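Local coordinates for single-strand DNA-binding protein (Agrobacterium tumefaciens, PDB 3BTP) that binds single-stranded DNA regardless of its nucleotide sequence and mediates nuclear uptake of the transferred T-DNA strand during plant transformation, at residues Leu387-Val396 with Gly428-His438; Ser317-Arg325 with Val371-Pro379. All blocks are in the same frame, centred on the assembly; numbering follows the deposited sequence.

Contact 1: residues Leu387-Val396 with Gly428-His438; sequences LKEGKLWDRV and GLPVSMGRQSH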
loop_
_atom_site.group_PDB
_atom_site.type_symbol
_atom_site.label_atom_id
_atom_site.label_comp_id
_atom_site.label_asym_id
_atom_site.label_seq_id
_atom_site.Cartn_x
_atom_site.Cartn_y
_atom_site.Cartn_z
ATOM N N LEU A 387 -8.263 14.394 -13.267
ATOM C CA LEU A 387 -6.972 14.229 -14.004
ATOM C C LEU A 387 -7.134 13.674 -15.421
ATOM O O LEU A 387 -6.414 14.076 -16.332
ATOM C CB LEU A 387 -5.960 13.361 -13.224
ATOM C CG LEU A 387 -5.375 13.963 -11.929
ATOM C CD1 LEU A 387 -4.801 12.913 -10.940
ATOM C CD2 LEU A 387 -4.348 15.032 -12.188
ATOM N N LYS A 388 -8.025 12.695 -15.571
ATOM C CA LYS A 388 -8.362 12.087 -16.851
ATOM C C LYS A 388 -8.963 13.088 -17.815
ATOM O O LYS A 388 -8.804 12.946 -18.991
ATOM C CB LYS A 388 -9.366 10.927 -16.688
ATOM C CG LYS A 388 -8.761 9.534 -16.252
ATOM C CD LYS A 388 -7.807 8.994 -17.349
ATOM C CE LYS A 388 -7.409 7.534 -17.157
ATOM N NZ LYS A 388 -6.096 7.368 -17.917
ATOM N N GLU A 389 -9.684 14.078 -17.316
ATOM C CA GLU A 389 -10.262 15.113 -18.160
ATOM C C GLU A 389 -9.294 16.291 -18.389
ATOM O O GLU A 389 -9.699 17.286 -18.994
ATOM C CB GLU A 389 -11.551 15.649 -17.488
ATOM C CG GLU A 389 -12.619 14.566 -17.289
ATOM C CD GLU A 389 -13.693 14.832 -16.147
ATOM O OE1 GLU A 389 -13.700 15.864 -15.407
ATOM O OE2 GLU A 389 -14.539 13.918 -15.967
ATOM N N GLY A 390 -8.069 16.241 -17.848
ATOM C CA GLY A 390 -7.140 17.321 -18.027
ATOM C C GLY A 390 -7.228 18.433 -17.019
ATOM O O GLY A 390 -6.611 19.466 -17.183
ATOM N N LYS A 391 -7.987 18.236 -15.956
ATOM C CA LYS A 391 -8.053 19.261 -14.880
ATOM C C LYS A 391 -6.915 19.041 -13.839
ATOM O O LYS A 391 -6.229 18.012 -13.856
ATOM C CB LYS A 391 -9.422 19.255 -14.182
ATOM C CG LYS A 391 -10.647 19.444 -15.152
ATOM C CD LYS A 391 -11.833 18.611 -14.655
ATOM C CE LYS A 391 -13.138 19.179 -15.109
ATOM N NZ LYS A 391 -13.416 18.608 -16.465
ATOM N N LEU A 392 -6.721 20.017 -12.976
ATOM C CA LEU A 392 -5.761 19.944 -11.889
ATOM C C LEU A 392 -4.297 19.863 -12.431
ATOM O O LEU A 392 -3.437 19.389 -11.744
ATOM C CB LEU A 392 -6.097 18.730 -10.978
ATOM C CG LEU A 392 -7.510 18.461 -10.351
ATOM C CD1 LEU A 392 -7.528 17.214 -9.494
ATOM C CD2 LEU A 392 -7.976 19.620 -9.519
ATOM N N TRP A 393 -4.067 20.310 -13.671
ATOM C CA TRP A 393 -2.763 20.308 -14.311
ATOM C C TRP A 393 -1.804 21.235 -13.598
ATOM O O TRP A 393 -0.575 21.061 -13.779
ATOM C CB TRP A 393 -2.860 20.750 -15.796
ATOM C CG TRP A 393 -3.664 22.025 -16.000
ATOM C CD1 TRP A 393 -4.982 22.085 -16.368
ATOM C CD2 TRP A 393 -3.258 23.404 -15.773
ATOM N NE1 TRP A 393 -5.415 23.396 -16.433
ATOM C CE2 TRP A 393 -4.387 24.227 -16.075
ATOM C CE3 TRP A 393 -2.045 24.024 -15.432
ATOM C CZ2 TRP A 393 -4.341 25.656 -16.033
ATOM C CZ3 TRP A 393 -1.994 25.432 -15.345
ATOM C CH2 TRP A 393 -3.149 26.238 -15.636
ATOM N N ASP A 394 -2.298 22.220 -12.830
ATOM C CA ASP A 394 -1.371 23.057 -12.073
ATOM C C ASP A 394 -0.868 22.376 -10.763
ATOM O O ASP A 394 -0.021 22.923 -10.039
ATOM C CB ASP A 394 -1.979 24.399 -11.724
ATOM C CG ASP A 394 -3.047 24.264 -10.677
ATOM O OD1 ASP A 394 -4.073 23.564 -10.975
ATOM O OD2 ASP A 394 -2.861 24.845 -9.572
ATOM N N ARG A 395 -1.367 21.166 -10.489
ATOM C CA ARG A 395 -0.894 20.429 -9.344
ATOM C C ARG A 395 -0.032 19.196 -9.794
ATOM O O ARG A 395 0.454 18.442 -8.992
ATOM C CB ARG A 395 -2.131 20.046 -8.526
ATOM C CG ARG A 395 -2.667 21.182 -7.697
ATOM C CD ARG A 395 -3.919 20.781 -6.935
ATOM N NE ARG A 395 -4.235 21.833 -5.940
ATOM C CZ ARG A 395 -3.942 21.826 -4.637
ATOM N NH1 ARG A 395 -3.314 20.785 -4.054
ATOM N NH2 ARG A 395 -4.323 22.861 -3.888
ATOM N N VAL A 396 0.184 19.054 -11.085
ATOM C CA VAL A 396 0.859 17.891 -11.656
ATOM C C VAL A 396 2.311 18.232 -11.980
ATOM O O VAL A 396 2.566 19.341 -12.472
ATOM C CB VAL A 396 0.115 17.395 -12.943
ATOM C CG1 VAL A 396 0.932 16.379 -13.717
ATOM C CG2 VAL A 396 -1.281 16.814 -12.550
ATOM N N GLY A 428 -1.191 7.559 -18.315
ATOM C CA GLY A 428 -2.643 7.737 -18.469
ATOM C C GLY A 428 -3.183 9.153 -18.335
ATOM O O GLY A 428 -4.348 9.359 -18.038
ATOM N N LEU A 429 -2.343 10.144 -18.603
ATOM C CA LEU A 429 -2.769 11.527 -18.586
ATOM C C LEU A 429 -2.945 12.031 -20.014
ATOM O O LEU A 429 -2.235 11.548 -20.950
ATOM C CB LEU A 429 -1.795 12.409 -17.771
ATOM C CG LEU A 429 -1.816 12.212 -16.235
ATOM C CD1 LEU A 429 -0.744 13.010 -15.635
ATOM C CD2 LEU A 429 -3.142 12.589 -15.555
ATOM N N PRO A 430 -3.911 12.956 -20.210
ATOM C CA PRO A 430 -4.081 13.527 -21.571
ATOM C C PRO A 430 -3.036 14.624 -21.868
ATOM O O PRO A 430 -2.744 15.446 -21.012
ATOM C CB PRO A 430 -5.519 14.051 -21.554
ATOM C CG PRO A 430 -5.680 14.537 -20.052
ATOM C CD PRO A 430 -4.880 13.518 -19.229
ATOM N N VAL A 431 -2.465 14.580 -23.078
ATOM C CA VAL A 431 -1.494 15.526 -23.595
ATOM C C VAL A 431 -1.898 17.028 -23.611
ATOM O O VAL A 431 -1.030 17.907 -23.651
ATOM C CB VAL A 431 -0.984 15.048 -24.966
ATOM C CG1 VAL A 431 -0.280 13.679 -24.820
ATOM C CG2 VAL A 431 -2.165 15.031 -26.007
ATOM N N SER A 432 -3.194 17.320 -23.526
ATOM C CA SER A 432 -3.718 18.701 -23.320
ATOM C C SER A 432 -3.143 19.455 -22.073
ATOM O O SER A 432 -3.067 20.682 -22.056
ATOM C CB SER A 432 -5.250 18.628 -23.203
ATOM O OG SER A 432 -5.685 18.294 -21.866
ATOM N N MET A 433 -2.689 18.717 -21.049
ATOM C CA MET A 433 -2.035 19.349 -19.865
ATOM C C MET A 433 -0.767 20.124 -20.217
ATOM O O MET A 433 -0.374 21.051 -19.494
ATOM C CB MET A 433 -1.634 18.282 -18.815
ATOM C CG MET A 433 -2.787 17.570 -18.152
ATOM S SD MET A 433 -2.313 16.863 -16.555
ATOM C CE MET A 433 -3.895 16.400 -15.863
ATOM N N GLY A 434 -0.118 19.733 -21.297
ATOM C CA GLY A 434 1.082 20.397 -21.708
ATOM C C GLY A 434 0.912 21.667 -22.539
ATOM O O GLY A 434 1.913 22.205 -23.006
ATOM N N ARG A 435 -0.333 22.128 -22.752
ATOM C CA ARG A 435 -0.600 23.440 -23.392
ATOM C C ARG A 435 -1.321 24.361 -22.440
ATOM O O ARG A 435 -2.074 25.198 -22.880
ATOM C CB ARG A 435 -1.377 23.322 -24.721
ATOM C CG ARG A 435 -2.658 22.519 -24.643
ATOM C CD ARG A 435 -3.744 22.943 -25.705
ATOM N NE ARG A 435 -4.836 21.951 -25.809
ATOM C CZ ARG A 435 -5.987 22.005 -25.125
ATOM N NH1 ARG A 435 -6.219 23.005 -24.251
ATOM N NH2 ARG A 435 -6.917 21.063 -25.323
ATOM N N GLN A 436 -1.085 24.202 -21.140
ATOM C CA GLN A 436 -1.746 25.014 -20.109
ATOM C C GLN A 436 -0.705 25.793 -19.309
ATOM O O GLN A 436 0.356 25.256 -19.016
ATOM C CB GLN A 436 -2.502 24.097 -19.135
ATOM C CG GLN A 436 -3.394 23.042 -19.769
ATOM C CD GLN A 436 -4.763 23.585 -20.082
ATOM O OE1 GLN A 436 -4.954 24.806 -20.122
ATOM N NE2 GLN A 436 -5.741 22.688 -20.281
ATOM N N SER A 437 -1.007 27.036 -18.928
ATOM C CA SER A 437 -0.112 27.833 -18.034
ATOM C C SER A 437 -0.800 29.070 -17.379
ATOM O O SER A 437 -1.570 29.770 -18.035
ATOM C CB SER A 437 1.237 28.220 -18.711
ATOM O OG SER A 437 1.081 28.682 -20.065
ATOM N N HIS A 438 -0.516 29.305 -16.094
ATOM C CA HIS A 438 -1.014 30.472 -15.357
ATOM C C HIS A 438 -0.185 31.744 -15.713
ATOM O O HIS A 438 0.767 31.668 -16.511
ATOM C CB HIS A 438 -0.985 30.208 -13.823
ATOM C CG HIS A 438 -2.180 29.447 -13.276
ATOM N ND1 HIS A 438 -2.048 28.399 -12.383
ATOM C CD2 HIS A 438 -3.517 29.622 -13.447
ATOM C CE1 HIS A 438 -3.248 27.951 -12.047
ATOM N NE2 HIS A 438 -4.157 28.670 -12.683
HETATM O O HOH W 1 -8.027 16.788 -21.921
HETATM O O HOH W 2 -5.516 20.119 -19.672
#

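Contact 2: residues Ser317-Arg325 with Val371-Pro379; sequences SKYLESWER and VDYLLQNLP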
loop_
_atom_site.group_PDB
_atom_site.type_symbol
_atom_site.label_atom_id
_atom_site.label_comp_id
_atom_site.label_asym_id
_atom_site.label_seq_id
_atom_site.Cartn_x
_atom_site.Cartn_y
_atom_site.Cartn_z
ATOM N N SER A 317 -0.578 -8.863 -5.857
ATOM C CA SER A 317 0.725 -8.631 -6.508
ATOM C C SER A 317 0.793 -7.286 -7.300
ATOM O O SER A 317 1.784 -6.524 -7.187
ATOM C CB SER A 317 1.027 -9.867 -7.394
ATOM O OG SER A 317 0.322 -9.765 -8.632
ATOM N N LYS A 318 -0.249 -6.966 -8.061
ATOM C CA LYS A 318 -0.321 -5.659 -8.759
ATOM C C LYS A 318 -0.484 -4.467 -7.815
ATOM O O LYS A 318 0.066 -3.409 -8.050
ATOM C CB LYS A 318 -1.490 -5.673 -9.766
ATOM C CG LYS A 318 -1.426 -6.844 -10.725
ATOM C CD LYS A 318 -2.415 -6.712 -11.961
ATOM C CE LYS A 318 -1.894 -7.751 -13.112
ATOM N NZ LYS A 318 -1.710 -7.139 -14.477
ATOM N N TYR A 319 -1.277 -4.600 -6.752
ATOM C CA TYR A 319 -1.253 -3.561 -5.709
ATOM C C TYR A 319 0.204 -3.269 -5.177
ATOM O O TYR A 319 0.654 -2.113 -5.049
ATOM C CB TYR A 319 -2.164 -3.890 -4.524
ATOM C CG TYR A 319 -2.173 -2.713 -3.591
ATOM C CD1 TYR A 319 -2.728 -1.506 -3.987
ATOM C CD2 TYR A 319 -1.540 -2.771 -2.354
ATOM C CE1 TYR A 319 -2.729 -0.400 -3.154
ATOM C CE2 TYR A 319 -1.528 -1.680 -1.491
ATOM C CZ TYR A 319 -2.097 -0.485 -1.914
ATOM O OH TYR A 319 -2.108 0.615 -1.078
ATOM N N LEU A 320 0.920 -4.324 -4.845
ATOM C CA LEU A 320 2.318 -4.194 -4.365
ATOM C C LEU A 320 3.228 -3.474 -5.390
ATOM O O LEU A 320 3.959 -2.571 -5.032
ATOM C CB LEU A 320 2.878 -5.599 -4.046
ATOM C CG LEU A 320 2.326 -6.336 -2.810
ATOM C CD1 LEU A 320 2.942 -7.762 -2.678
ATOM C CD2 LEU A 320 2.533 -5.530 -1.551
ATOM N N GLU A 321 3.152 -3.859 -6.662
ATOM C CA GLU A 321 3.916 -3.197 -7.714
ATOM C C GLU A 321 3.530 -1.757 -7.904
ATOM O O GLU A 321 4.425 -0.917 -8.122
ATOM C CB GLU A 321 3.717 -3.889 -9.090
ATOM C CG GLU A 321 4.351 -5.236 -9.150
ATOM C CD GLU A 321 5.851 -5.118 -9.041
ATOM O OE1 GLU A 321 6.470 -4.409 -9.880
ATOM O OE2 GLU A 321 6.403 -5.701 -8.096
ATOM N N SER A 322 2.222 -1.439 -7.879
ATOM C CA SER A 322 1.809 0.007 -7.900
ATOM C C SER A 322 2.347 0.795 -6.696
ATOM O O SER A 322 2.482 2.013 -6.762
ATOM C CB SER A 322 0.260 0.168 -7.943
ATOM O OG SER A 322 -0.343 -0.036 -6.654
ATOM N N TRP A 323 2.557 0.144 -5.548
ATOM C CA TRP A 323 3.156 0.818 -4.397
ATOM C C TRP A 323 4.666 1.105 -4.638
ATOM O O TRP A 323 5.140 2.249 -4.429
ATOM C CB TRP A 323 2.945 -0.007 -3.123
ATOM C CG TRP A 323 3.545 0.650 -1.895
ATOM C CD1 TRP A 323 4.805 0.462 -1.388
ATOM C CD2 TRP A 323 2.900 1.604 -1.026
ATOM N NE1 TRP A 323 4.978 1.230 -0.269
ATOM C CE2 TRP A 323 3.829 1.938 -0.019
ATOM C CE3 TRP A 323 1.612 2.152 -0.982
ATOM C CZ2 TRP A 323 3.528 2.798 1.011
ATOM C CZ3 TRP A 323 1.307 3.055 0.007
ATOM C CH2 TRP A 323 2.262 3.381 1.001
ATOM N N GLU A 324 5.416 0.093 -5.107
ATOM C CA GLU A 324 6.848 0.244 -5.422
ATOM C C GLU A 324 7.143 -0.820 -6.439
ATOM O O GLU A 324 6.993 -1.996 -6.117
ATOM C CB GLU A 324 7.757 -0.017 -4.165
ATOM C CG GLU A 324 9.383 0.133 -4.367
ATOM C CD GLU A 324 10.294 -0.837 -3.421
ATOM O OE1 GLU A 324 10.216 -0.709 -2.154
ATOM O OE2 GLU A 324 11.049 -1.764 -3.958
ATOM N N ARG A 325 7.628 -0.452 -7.613
ATOM C CA ARG A 325 8.039 -1.444 -8.603
ATOM C C ARG A 325 9.078 -2.383 -8.032
ATOM O O ARG A 325 9.953 -1.941 -7.331
ATOM C CB ARG A 325 8.572 -0.755 -9.849
ATOM C CG ARG A 325 7.464 -0.205 -10.704
ATOM C CD ARG A 325 6.624 0.989 -9.998
ATOM N NE ARG A 325 5.262 1.154 -10.571
ATOM C CZ ARG A 325 4.742 0.298 -11.461
ATOM N NH1 ARG A 325 5.431 -0.790 -11.821
ATOM N NH2 ARG A 325 3.526 0.495 -11.961
ATOM N N VAL A 371 0.629 9.524 -9.739
ATOM C CA VAL A 371 -0.536 9.425 -10.603
ATOM C C VAL A 371 -0.967 7.995 -11.001
ATOM O O VAL A 371 -2.141 7.681 -11.022
ATOM C CB VAL A 371 -0.300 10.336 -11.903
ATOM C CG1 VAL A 371 -1.299 10.066 -13.007
ATOM C CG2 VAL A 371 -0.233 11.890 -11.521
ATOM N N ASP A 372 -0.006 7.186 -11.417
ATOM C CA ASP A 372 -0.153 5.778 -11.616
ATOM C C ASP A 372 -0.840 5.015 -10.453
ATOM O O ASP A 372 -1.816 4.279 -10.663
ATOM C CB ASP A 372 1.242 5.208 -11.820
ATOM C CG ASP A 372 1.237 3.690 -11.916
ATOM O OD1 ASP A 372 0.715 3.193 -12.933
ATOM O OD2 ASP A 372 1.723 3.005 -10.949
ATOM N N TYR A 373 -0.308 5.153 -9.246
ATOM C CA TYR A 373 -0.983 4.682 -8.034
ATOM C C TYR A 373 -2.483 5.081 -7.997
ATOM O O TYR A 373 -3.383 4.255 -7.836
ATOM C CB TYR A 373 -0.225 5.198 -6.768
ATOM C CG TYR A 373 -0.778 4.668 -5.482
ATOM C CD1 TYR A 373 -0.386 3.404 -4.974
ATOM C CD2 TYR A 373 -1.719 5.376 -4.793
ATOM C CE1 TYR A 373 -0.913 2.885 -3.768
ATOM C CE2 TYR A 373 -2.291 4.866 -3.613
ATOM C CZ TYR A 373 -1.898 3.634 -3.117
ATOM O OH TYR A 373 -2.483 3.238 -1.931
ATOM N N LEU A 374 -2.732 6.369 -8.107
ATOM C CA LEU A 374 -4.066 6.861 -8.088
ATOM C C LEU A 374 -4.982 6.284 -9.175
ATOM O O LEU A 374 -6.083 5.808 -8.867
ATOM C CB LEU A 374 -4.030 8.380 -8.106
ATOM C CG LEU A 374 -5.226 9.210 -7.682
ATOM C CD1 LEU A 374 -5.647 9.013 -6.184
ATOM C CD2 LEU A 374 -4.901 10.696 -8.014
ATOM N N LEU A 375 -4.554 6.330 -10.421
ATOM C CA LEU A 375 -5.344 5.874 -11.537
ATOM C C LEU A 375 -5.565 4.351 -11.587
ATOM O O LEU A 375 -6.618 3.899 -12.066
ATOM C CB LEU A 375 -4.704 6.307 -12.864
ATOM C CG LEU A 375 -5.176 7.648 -13.459
ATOM C CD1 LEU A 375 -5.077 8.897 -12.517
ATOM C CD2 LEU A 375 -4.440 7.902 -14.738
ATOM N N GLN A 376 -4.574 3.570 -11.121
ATOM C CA GLN A 376 -4.665 2.117 -11.082
ATOM C C GLN A 376 -5.621 1.694 -9.975
ATOM O O GLN A 376 -6.437 0.771 -10.105
ATOM C CB GLN A 376 -3.242 1.457 -10.851
ATOM C CG GLN A 376 -2.934 0.265 -11.824
ATOM C CD GLN A 376 -2.783 -1.109 -11.119
ATOM O OE1 GLN A 376 -1.664 -1.528 -10.840
ATOM N NE2 GLN A 376 -3.907 -1.815 -10.846
ATOM N N ASN A 377 -5.461 2.325 -8.849
ATOM C CA ASN A 377 -6.045 1.815 -7.632
ATOM C C ASN A 377 -7.393 2.492 -7.274
ATOM O O ASN A 377 -8.193 1.917 -6.530
ATOM C CB ASN A 377 -5.060 1.948 -6.480
ATOM C CG ASN A 377 -3.928 0.976 -6.581
ATOM O OD1 ASN A 377 -2.800 1.356 -6.429
ATOM N ND2 ASN A 377 -4.220 -0.277 -6.850
ATOM N N LEU A 378 -7.611 3.728 -7.750
ATOM C CA LEU A 378 -8.902 4.391 -7.451
ATOM C C LEU A 378 -9.395 5.020 -8.751
ATOM O O LEU A 378 -9.423 6.247 -8.871
ATOM C CB LEU A 378 -8.755 5.471 -6.377
ATOM C CG LEU A 378 -8.373 5.169 -4.916
ATOM C CD1 LEU A 378 -6.893 4.896 -4.796
ATOM C CD2 LEU A 378 -8.762 6.402 -4.062
ATOM N N PRO A 379 -9.808 4.177 -9.724
ATOM C CA PRO A 379 -10.194 4.635 -11.077
ATOM C C PRO A 379 -11.462 5.558 -11.064
ATOM O O PRO A 379 -11.710 6.277 -12.038
ATOM C CB PRO A 379 -10.478 3.318 -11.828
ATOM C CG PRO A 379 -10.929 2.357 -10.694
ATOM C CD PRO A 379 -10.019 2.722 -9.532
#

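Contact 1: residues Leu387-Val396 with Gly428-His438
A water held by three groups joins the two segments: it donates to Gly390 O, accepts from Gln436 NE2 at 2.6 Å and bonds to Ser432 OG. Both segments leave helices through Schellman motifs, with Gly390 and Gly428 at positive phi, and the loops that follow pack on each other. At the Gly428 end Lys388 bends at chi2 (-64°), which brings NZ back to Gly428 O at 2.7 Å; the ammonium lies in the carbonyl plane, on a lone pair. Pro430 lies against the end of helix 382-388, its CD 3.3 Å from Leu387 O. Beyond it the extended Met433 side chain is buried: its methyl CE touches both Leu387 O and Lys391 O, each 3.5 Å away, while CG and SD lie along Trp393 CB and SD also meets Val396 CG2. The Gln436 amide is stacked on the Trp393 indole with the planes 5° apart, NE2 remaining turned to the water. Gln436 CB makes a CH-pi contact over the centre of the six-membered ring, 3.6 Å from its centroid. Farther out, poorly ordered His438 lays a ring face over Trp393 CH2, and its CE1 approaches Asp394 CB at 3.8 Å.

Contact 2: residues Ser317-Arg325 with Val371-Pro379
Four polar side chains form the hydrogen bonds that join helices 317-323 and 371-377. Tyr319 OH and Tyr373 OH are 2.8 Å apart in a bond that either could donate. Ser322 OG lies 2.8 Å from Asn377 OD1 and equally close to Tyr319 O of its own helix, with one proton for the two acceptors. With OG between the backbone N and the carbonyl carbon (chi1 78°), the hydroxyl can reach both. Asn377 OD1 also lies over one face of the Tyr373 ring, toward its rim, and ND2 meets the edge of the Tyr319 ring in plane.

One salt bridge adds charge pairing: the N-H of Arg325 NH2 points almost straight at Asp372 OD2 (3.3 Å, 177°), which lies in the guanidinium plane but is approached from above the carboxylate plane.

Aromatic packing completes the buried side. The tyrosine rings lie obliquely to each other, and Tyr373 CE1 touches the edge of Trp323 at CE3, 3.8 Å away.

In shape, small Ser322 is a knob in the hole formed by Asp372, Tyr373, Gln376 and Asn377. The axes run at 156° and approach to 9.7 Å, a nearly antiparallel helix pair with a single knob-into-hole contact at Ser322.

Overall arrangement
Helix 371-377 connects the two contacts. One side of it meets helix 317-323 in contact 2, while Val371, Leu374 and Leu375 pack on Leu429, Leu387 and Lys388 of contact 1. Contact 2 lies near the middle of the chain, about 8 Å from its centre, and contact 1 about 26 Å out; their own centres are about 20 Å apart. Both are partly buried. The inner contact pairs two helices through direct side-chain hydrogen bonds, with a salt bridge from just beyond the first helix, whereas the outer one joins a helix end and the loop after it to the loop following helix 417-427, through water, a backbone carbonyl and apolar packing. Helix 371-377 follows strand 367-370 of the eight-stranded antiparallel barrel, and Val396 begins another of its strands.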